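Glycoside hydrolase family 81 (Clostridium thermocellum, PDB 6FOP) probably hydrolyses the beta-1,3-glucan backbone of polysaccharides such as laminarin, as a glucanase of glycoside hydrolase family 81 in the cellulosome of this bacterium. Local coordinates at residues Thr213-Tyr217 against Leu277-Tyr281; Leu346-Cys351 against Tyr422-Ala426; Trp397-Ile401 against Leu413-His417. All coordinates share one frame; numbering follows the deposited sequence.

Contact 1: residues Thr213-Tyr217 against Leu277-Tyr281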
loop_
_atom_site.group_PDB
_atom_site.type_symbol
_atom_site.label_atom_id
_atom_site.label_comp_id
_atom_site.label_asym_id
_atom_site.label_seq_id
_atom_site.Cartn_x
_atom_site.Cartn_y
_atom_site.Cartn_z
ATOM N N THR A 213 -16.974 -30.773 -2.070
ATOM C CA THR A 213 -16.203 -29.607 -1.696
ATOM C C THR A 213 -15.615 -29.743 -0.310
ATOM O O THR A 213 -14.422 -29.481 -0.115
ATOM C CB THR A 213 -17.046 -28.347 -1.845
ATOM O OG1 THR A 213 -17.376 -28.201 -3.234
ATOM C CG2 THR A 213 -16.309 -27.099 -1.338
ATOM N N LEU A 214 -16.417 -30.197 0.641
ATOM C CA LEU A 214 -15.931 -30.376 2.008
ATOM C C LEU A 214 -14.768 -31.356 2.048
ATOM O O LEU A 214 -13.794 -31.128 2.757
ATOM C CB LEU A 214 -17.066 -30.853 2.894
ATOM C CG LEU A 214 -16.732 -31.104 4.360
ATOM C CD1 LEU A 214 -16.277 -29.824 5.063
ATOM C CD2 LEU A 214 -17.951 -31.688 5.058
ATOM N N THR A 215 -14.848 -32.424 1.251
ATOM C CA THR A 215 -13.775 -33.423 1.199
ATOM C C THR A 215 -12.477 -32.785 0.709
ATOM O O THR A 215 -11.404 -33.059 1.236
ATOM C CB THR A 215 -14.182 -34.587 0.272
ATOM O OG1 THR A 215 -15.397 -35.180 0.759
ATOM C CG2 THR A 215 -13.121 -35.626 0.209
ATOM N N TYR A 216 -12.568 -31.934 -0.310
ATOM C CA TYR A 216 -11.375 -31.264 -0.846
ATOM C C TYR A 216 -10.760 -30.328 0.188
ATOM O O TYR A 216 -9.541 -30.343 0.405
ATOM C CB TYR A 216 -11.751 -30.487 -2.095
ATOM C CG TYR A 216 -10.527 -29.872 -2.760
ATOM C CD1 TYR A 216 -9.690 -30.645 -3.571
ATOM C CD2 TYR A 216 -10.180 -28.537 -2.544
ATOM C CE1 TYR A 216 -8.556 -30.109 -4.152
ATOM C CE2 TYR A 216 -9.049 -27.993 -3.148
ATOM C CZ TYR A 216 -8.256 -28.770 -3.951
ATOM O OH TYR A 216 -7.131 -28.206 -4.516
ATOM N N TYR A 217 -11.580 -29.535 0.853
ATOM C CA TYR A 217 -11.076 -28.639 1.911
ATOM C C TYR A 217 -10.505 -29.427 3.091
ATOM O O TYR A 217 -9.485 -29.048 3.640
ATOM C CB TYR A 217 -12.120 -27.627 2.322
ATOM C CG TYR A 217 -12.225 -26.451 1.355
ATOM C CD1 TYR A 217 -12.725 -26.615 0.070
ATOM C CD2 TYR A 217 -11.817 -25.178 1.739
ATOM C CE1 TYR A 217 -12.827 -25.540 -0.800
ATOM C CE2 TYR A 217 -11.912 -24.101 0.878
ATOM C CZ TYR A 217 -12.414 -24.297 -0.385
ATOM O OH TYR A 217 -12.518 -23.232 -1.254
ATOM N N LEU A 277 -8.711 -23.120 -9.385
ATOM C CA LEU A 277 -9.699 -24.094 -8.997
ATOM C C LEU A 277 -11.073 -23.541 -9.353
ATOM O O LEU A 277 -11.203 -22.375 -9.719
ATOM C CB LEU A 277 -9.615 -24.331 -7.487
ATOM C CG LEU A 277 -8.296 -24.864 -6.929
ATOM C CD1 LEU A 277 -8.377 -24.886 -5.417
ATOM C CD2 LEU A 277 -7.979 -26.238 -7.471
ATOM N N PRO A 278 -12.133 -24.381 -9.263
ATOM C CA PRO A 278 -13.466 -23.850 -9.539
ATOM C C PRO A 278 -13.968 -22.847 -8.515
ATOM O O PRO A 278 -14.869 -22.041 -8.803
ATOM C CB PRO A 278 -14.362 -25.107 -9.504
ATOM C CG PRO A 278 -13.448 -26.249 -9.720
ATOM C CD PRO A 278 -12.138 -25.851 -9.131
ATOM N N TYR A 279 -13.407 -22.884 -7.323
ATOM C CA TYR A 279 -13.975 -22.179 -6.195
ATOM C C TYR A 279 -13.643 -20.700 -6.206
ATOM O O TYR A 279 -12.484 -20.312 -6.454
ATOM C CB TYR A 279 -13.440 -22.785 -4.908
ATOM C CG TYR A 279 -13.554 -24.276 -4.823
ATOM C CD1 TYR A 279 -14.785 -24.920 -5.020
ATOM C CD2 TYR A 279 -12.435 -25.048 -4.547
ATOM C CE1 TYR A 279 -14.886 -26.292 -4.921
ATOM C CE2 TYR A 279 -12.532 -26.416 -4.461
ATOM C CZ TYR A 279 -13.757 -27.031 -4.649
ATOM O OH TYR A 279 -13.875 -28.394 -4.535
ATOM N N THR A 280 -14.647 -19.877 -5.916
ATOM C CA THR A 280 -14.449 -18.434 -5.778
ATOM C C THR A 280 -15.134 -17.943 -4.518
ATOM O O THR A 280 -16.039 -18.632 -3.977
ATOM C CB THR A 280 -15.011 -17.656 -6.975
ATOM O OG1 THR A 280 -16.418 -17.883 -7.094
ATOM C CG2 THR A 280 -14.329 -18.059 -8.267
ATOM N N TYR A 281 -14.733 -16.759 -4.068
ATOM C CA TYR A 281 -15.406 -16.040 -2.988
ATOM C C TYR A 281 -15.768 -14.646 -3.452
ATOM O O TYR A 281 -14.934 -13.965 -4.085
ATOM C CB TYR A 281 -14.533 -15.947 -1.741
ATOM C CG TYR A 281 -14.164 -17.300 -1.163
ATOM C CD1 TYR A 281 -15.057 -17.984 -0.353
ATOM C CD2 TYR A 281 -12.973 -17.917 -1.491
ATOM C CE1 TYR A 281 -14.737 -19.231 0.161
ATOM C CE2 TYR A 281 -12.652 -19.168 -0.977
ATOM C CZ TYR A 281 -13.567 -19.831 -0.181
ATOM O OH TYR A 281 -13.220 -21.058 0.333
HETATM O O HOH W 1 -16.091 -29.318 -5.352
#
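The ring of Tyr-279 enters the gap between Tyr-216 and Tyr-217, two successive tyrosines of helix 211-220, and the two grip it differently. CE1 of Tyr-217 lies above one face toward the rim, 3.8 Å from Tyr-279 CE2, with the ring planes at 59°. Tyr-216 comes instead at the edge, its CD2 3.7 Å from the same CE2. With CG anti to the backbone N (chi1 -175°), Tyr-216 reaches out from the helix and lays CE2 3.9 Å from CD1 of Leu-277, which points back at it. One turn back, Thr-213 sets OG1 3.6 Å from Tyr-279 CE1.

Polar bonds fix the ends of these side chains. A water at the edge of the Tyr-279 ring, in its plane, links the phenol OH to Thr-213, donating to OG1 at 2.7 Å. Tyr-217 runs alongside Tyr-279, pointing the other way, and donates from its OH to the OH of Tyr-281 at 2.8 Å. In the next shell, Tyr-281 OH is also bonded to Val-205 O, Asp-208 holds Thr-213 OG1, and Gln-292 meets Tyr-216 OH; Pro-207 touches Tyr-217 and Tyr-279. The result is a tyrosine cluster, hydroxyls tied at its margins, that fastens a short helix to strand 280-283 and the residues leading into it, at the edge of a three-stranded antiparallel sheet in the beta-rich N-terminal half of the enzyme.

Contact 2: residues Leu346-Cys351 against Tyr422-Ala426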
loop_
_atom_site.group_PDB
_atom_site.type_symbol
_atom_site.label_atom_id
_atom_site.label_comp_id
_atom_site.label_asym_id
_atom_site.label_seq_id
_atom_site.Cartn_x
_atom_site.Cartn_y
_atom_site.Cartn_z
ATOM N N LEU A 346 8.591 20.738 0.040
ATOM C CA LEU A 346 9.753 20.117 -0.609
ATOM C C LEU A 346 9.372 19.457 -1.940
ATOM O O LEU A 346 10.126 19.520 -2.911
ATOM C CB LEU A 346 10.404 19.082 0.284
ATOM C CG LEU A 346 11.198 19.651 1.452
ATOM C CD1 LEU A 346 11.634 18.501 2.375
ATOM C CD2 LEU A 346 12.422 20.445 0.986
ATOM N N GLY A 347 8.170 18.868 -2.006
ATOM C CA GLY A 347 7.703 18.285 -3.258
ATOM C C GLY A 347 7.487 19.355 -4.341
ATOM O O GLY A 347 7.829 19.163 -5.505
ATOM N N LYS A 348 6.897 20.481 -3.935
ATOM C CA LYS A 348 6.681 21.619 -4.827
ATOM C C LYS A 348 8.029 22.073 -5.429
ATOM O O LYS A 348 8.129 22.278 -6.649
ATOM C CB LYS A 348 5.998 22.742 -4.057
ATOM C CG LYS A 348 5.689 23.937 -4.910
ATOM C CD LYS A 348 4.745 24.919 -4.270
ATOM C CE LYS A 348 5.044 25.373 -2.904
ATOM N NZ LYS A 348 3.868 26.227 -2.479
ATOM N N LEU A 349 9.043 22.224 -4.577
ATOM C CA LEU A 349 10.370 22.618 -5.093
ATOM C C LEU A 349 10.979 21.548 -6.018
ATOM O O LEU A 349 11.595 21.855 -7.042
ATOM C CB LEU A 349 11.326 22.962 -3.984
ATOM C CG LEU A 349 10.887 24.102 -3.054
ATOM C CD1 LEU A 349 12.025 24.510 -2.152
ATOM C CD2 LEU A 349 10.308 25.309 -3.718
ATOM N N SER A 350 10.804 20.284 -5.628
ATOM C CA SER A 350 11.317 19.156 -6.403
ATOM C C SER A 350 10.772 19.087 -7.813
ATOM O O SER A 350 11.484 18.670 -8.744
ATOM C CB SER A 350 11.000 17.840 -5.689
ATOM O OG SER A 350 11.604 17.755 -4.418
ATOM N N CYS A 351 9.497 19.468 -7.958
ATOM C CA CYS A 351 8.841 19.479 -9.247
ATOM C C CYS A 351 9.147 20.741 -10.083
ATOM O O CYS A 351 9.115 20.684 -11.309
ATOM C CB CYS A 351 7.335 19.267 -9.076
ATOM S SG CYS A 351 6.877 17.632 -8.489
ATOM N N TYR A 422 7.706 12.784 0.302
ATOM C CA TYR A 422 8.103 14.106 -0.165
ATOM C C TYR A 422 9.575 14.402 0.136
ATOM O O TYR A 422 10.281 14.990 -0.698
ATOM C CB TYR A 422 7.225 15.176 0.466
ATOM C CG TYR A 422 5.795 15.190 -0.011
ATOM C CD1 TYR A 422 5.463 15.607 -1.294
ATOM C CD2 TYR A 422 4.736 14.827 0.837
ATOM C CE1 TYR A 422 4.148 15.650 -1.716
ATOM C CE2 TYR A 422 3.405 14.872 0.407
ATOM C CZ TYR A 422 3.110 15.270 -0.879
ATOM O OH TYR A 422 1.811 15.317 -1.330
ATOM N N PHE A 423 10.040 14.028 1.328
ATOM C CA PHE A 423 11.454 14.205 1.696
ATOM C C PHE A 423 12.347 13.381 0.764
ATOM O O PHE A 423 13.397 13.851 0.299
ATOM C CB PHE A 423 11.727 13.774 3.159
ATOM C CG PHE A 423 11.249 14.737 4.208
ATOM C CD1 PHE A 423 9.892 14.944 4.447
ATOM C CD2 PHE A 423 12.156 15.427 4.994
ATOM C CE1 PHE A 423 9.458 15.837 5.415
ATOM C CE2 PHE A 423 11.736 16.313 5.972
ATOM C CZ PHE A 423 10.373 16.543 6.170
ATOM N N LEU A 424 11.916 12.152 0.473
ATOM C CA LEU A 424 12.656 11.274 -0.404
ATOM C C LEU A 424 12.700 11.796 -1.829
ATOM O O LEU A 424 13.712 11.658 -2.512
ATOM C CB LEU A 424 12.066 9.859 -0.356
ATOM C CG LEU A 424 12.191 9.150 0.997
ATOM C CD1 LEU A 424 11.430 7.827 0.925
ATOM C CD2 LEU A 424 13.638 8.957 1.403
ATOM N N HIS A 425 11.604 12.401 -2.280
ATOM C CA HIS A 425 11.571 12.983 -3.616
ATOM C C HIS A 425 12.647 14.095 -3.737
ATOM O O HIS A 425 13.446 14.107 -4.675
ATOM C CB HIS A 425 10.192 13.467 -4.011
ATOM C CG HIS A 425 10.108 13.877 -5.441
ATOM N ND1 HIS A 425 9.053 14.597 -5.937
ATOM C CD2 HIS A 425 10.933 13.646 -6.497
ATOM C CE1 HIS A 425 9.235 14.804 -7.231
ATOM N NE2 HIS A 425 10.375 14.260 -7.591
ATOM N N ALA A 426 12.667 14.983 -2.750
ATOM C CA ALA A 426 13.646 16.062 -2.756
ATOM C C ALA A 426 15.052 15.506 -2.704
ATOM O O ALA A 426 15.938 15.976 -3.422
ATOM C CB ALA A 426 13.393 17.016 -1.613
#
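Leu-346 and Phe-423 meet as methyl over ring: CD1 of the leucine stands 4.1 Å from the centroid of the phenylalanine ring and only 11° off its normal, a CH-pi contact centred on the face. A second contact of the same kind, again with the carbon from 346-351 and the ring from 422-426, has CB of Ser-350 over the middle of the His-425 imidazole, 3.9 Å from its centroid. His-425 presents that face because its CG is anti to the backbone N (chi1 -172°); its NE2 is bonded to Gln-429. The edge of the same ring is used by Cys-351, whose SG lies 3.9 Å from CE1.

Locally the two helices run nearly the same way, at 30° and with axes 8.4 Å apart, consistent with neighbouring helices of one layer in the (alpha/alpha)6 barrel of this family. The backbones come close at Gly-347, whose CA is 5.2 Å from CA of Tyr-422. The tyrosine ring rests on this glycine, CD1 to CA 4.0 Å, and Ala-426 turns its methyl toward Leu-346 CB. The hydroxyl of Ser-350 presses tightly on Ala-426, OG to CA 3.1 Å, yet it finds its partner within its own helix, donating to Leu-346 O at 2.8 Å. That carbonyl is gripped from opposite faces of its plane by Ser-350 N and OG. Tyr-422 carries its hydroxyl on to Glu-496.

Contact 3: residues Trp397-Ile401 against Leu413-His417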
loop_
_atom_site.group_PDB
_atom_site.type_symbol
_atom_site.label_atom_id
_atom_site.label_comp_id
_atom_site.label_asym_id
_atom_site.label_seq_id
_atom_site.Cartn_x
_atom_site.Cartn_y
_atom_site.Cartn_z
ATOM N N TRP A 397 8.631 0.557 19.733
ATOM C CA TRP A 397 8.066 0.057 18.483
ATOM C C TRP A 397 9.130 -0.170 17.403
ATOM O O TRP A 397 9.036 -1.117 16.618
ATOM C CB TRP A 397 6.981 1.010 17.949
ATOM C CG TRP A 397 5.745 1.022 18.809
ATOM C CD1 TRP A 397 5.566 1.724 19.976
ATOM C CD2 TRP A 397 4.546 0.269 18.611
ATOM N NE1 TRP A 397 4.322 1.474 20.497
ATOM C CE2 TRP A 397 3.679 0.574 19.688
ATOM C CE3 TRP A 397 4.123 -0.634 17.639
ATOM C CZ2 TRP A 397 2.396 0.023 19.797
ATOM C CZ3 TRP A 397 2.863 -1.185 17.751
ATOM C CH2 TRP A 397 2.015 -0.857 18.820
ATOM N N GLY A 398 10.107 0.733 17.323
ATOM C CA GLY A 398 11.113 0.694 16.240
ATOM C C GLY A 398 10.631 1.483 15.030
ATOM O O GLY A 398 10.160 0.917 14.025
ATOM N N THR A 399 10.751 2.800 15.143
ATOM C CA THR A 399 10.263 3.725 14.115
ATOM C C THR A 399 10.976 5.049 14.246
ATOM O O THR A 399 11.317 5.462 15.360
ATOM C CB THR A 399 8.706 3.892 14.185
ATOM O OG1 THR A 399 8.252 4.776 13.144
ATOM C CG2 THR A 399 8.254 4.448 15.505
ATOM N N LEU A 400 11.160 5.715 13.108
ATOM C CA LEU A 400 11.679 7.084 13.059
ATOM C C LEU A 400 10.523 8.064 12.908
ATOM O O LEU A 400 9.751 7.944 11.954
ATOM C CB LEU A 400 12.625 7.204 11.865
ATOM C CG LEU A 400 13.695 8.251 11.937
ATOM C CD1 LEU A 400 14.762 7.905 13.007
ATOM C CD2 LEU A 400 14.306 8.460 10.550
ATOM N N ILE A 401 10.440 9.021 13.832
ATOM C CA ILE A 401 9.364 10.004 13.887
ATOM C C ILE A 401 9.998 11.373 13.731
ATOM O O ILE A 401 10.902 11.736 14.477
ATOM C CB ILE A 401 8.590 9.943 15.228
ATOM C CG1 ILE A 401 8.009 8.523 15.456
ATOM C CG2 ILE A 401 7.517 11.027 15.299
ATOM C CD1 ILE A 401 7.558 8.287 16.880
ATOM N N LEU A 413 1.392 6.505 14.694
ATOM C CA LEU A 413 2.214 6.017 13.591
ATOM C C LEU A 413 1.476 6.059 12.268
ATOM O O LEU A 413 1.662 5.222 11.367
ATOM C CB LEU A 413 2.832 4.639 13.906
ATOM C CG LEU A 413 3.809 4.668 15.071
ATOM C CD1 LEU A 413 4.409 3.285 15.262
ATOM C CD2 LEU A 413 4.907 5.740 14.982
ATOM N N ASN A 414 0.653 7.098 12.104
ATOM C CA ASN A 414 -0.034 7.275 10.825
ATOM C C ASN A 414 0.895 7.823 9.732
ATOM O O ASN A 414 1.757 8.655 10.006
ATOM C CB ASN A 414 -1.184 8.265 10.933
ATOM C CG ASN A 414 -2.323 7.795 11.815
ATOM O OD1 ASN A 414 -2.547 6.602 12.014
ATOM N ND2 ASN A 414 -3.044 8.766 12.377
ATOM N N ASP A 415 0.703 7.352 8.506
ATOM C CA ASP A 415 1.050 8.167 7.340
ATOM C C ASP A 415 2.544 8.388 7.092
ATOM O O ASP A 415 2.904 9.330 6.376
ATOM C CB ASP A 415 0.380 9.559 7.396
ATOM C CG ASP A 415 -1.140 9.518 7.459
ATOM O OD1 ASP A 415 -1.715 8.432 7.379
ATOM O OD2 ASP A 415 -1.752 10.602 7.620
ATOM N N HIS A 416 3.441 7.560 7.616
ATOM C CA HIS A 416 4.847 7.901 7.416
ATOM C C HIS A 416 5.233 7.901 5.938
ATOM O O HIS A 416 6.116 8.664 5.524
ATOM C CB HIS A 416 5.789 6.988 8.198
ATOM C CG HIS A 416 5.791 7.257 9.670
ATOM N ND1 HIS A 416 6.773 6.776 10.509
ATOM C CD2 HIS A 416 4.929 7.937 10.457
ATOM C CE1 HIS A 416 6.532 7.179 11.747
ATOM N NE2 HIS A 416 5.412 7.878 11.743
ATOM N N HIS A 417 4.650 6.998 5.164
ATOM C CA HIS A 417 4.922 6.972 3.722
ATOM C C HIS A 417 4.502 8.277 3.036
ATOM O O HIS A 417 5.256 8.800 2.199
ATOM C CB HIS A 417 4.346 5.702 3.046
ATOM C CG HIS A 417 2.848 5.558 3.118
ATOM N ND1 HIS A 417 2.079 6.065 4.137
ATOM C CD2 HIS A 417 1.992 4.943 2.279
ATOM C CE1 HIS A 417 0.811 5.762 3.919
ATOM N NE2 HIS A 417 0.733 5.080 2.796
#
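Thr-399, second residue of a G1 beta bulge in which it and Gly-398 both face Asp-394, lies at the centre of the contact between the hairpin 390-403 and the start of helix 416-433. Its two branches take different partners. CG2 and the isobutyl end of Leu-413, the main apolar partner, reach toward each other tip to tip, with CG2 3.6 Å from CD2. OG1, turned away from the backbone N (chi1 -178°), comes in near the ring plane at the edge of His-416, 3.3 Å from CE1. The same CE1 lies 3.3 Å from Leu-400 O, which approaches the ring obliquely and is hydrogen-bonded to Tyr-420 OH of helix 416-433.

None of these contacts across the segments is a direct hydrogen bond; the polar tie goes through Asp-453. Its carboxylate takes His-416 ND1 on one oxygen, and Thr-399 OG1 with Leu-400 N on the other, while His-416 NE2 is bonded to Ser-409 O. With a partner on each nitrogen, the imidazole is held against rotation. Leu-413 widens the apolar part: its CD2 is 4.1 Å from CD1 of Ile-401, whose side chain is set nearly perpendicular to it, and its CD1 nears CB of Trp-397. Helix 440-455 lies alongside, supplying Asp-453 and touching Leu-400 through Leu-450 and His-416 through Ile-454, while strand 390-394 pairs with the hairpin's second strand through Tyr-392 and Ile-401.

Overall arrangement
Contact 1 comes first along the chain, closing a largely beta loop of about sixty residues between helix 211-220 and the strand at 280-283. It is complete before contact 2 opens, and the two lie on opposite sides of the chain's centre, their centres 49 Å apart. Contact 2 joins helix 339-359 to helix 416-433 across some seventy residues, and contact 3, a short closure of the segment from hairpin to helix start, is nested inside that loop. Contacts 2 and 3 share helix 416-433: contact 3 fixes its first turn to the hairpin, contact 2 packs its next turns against an earlier helix of the family 81 C-terminal domain.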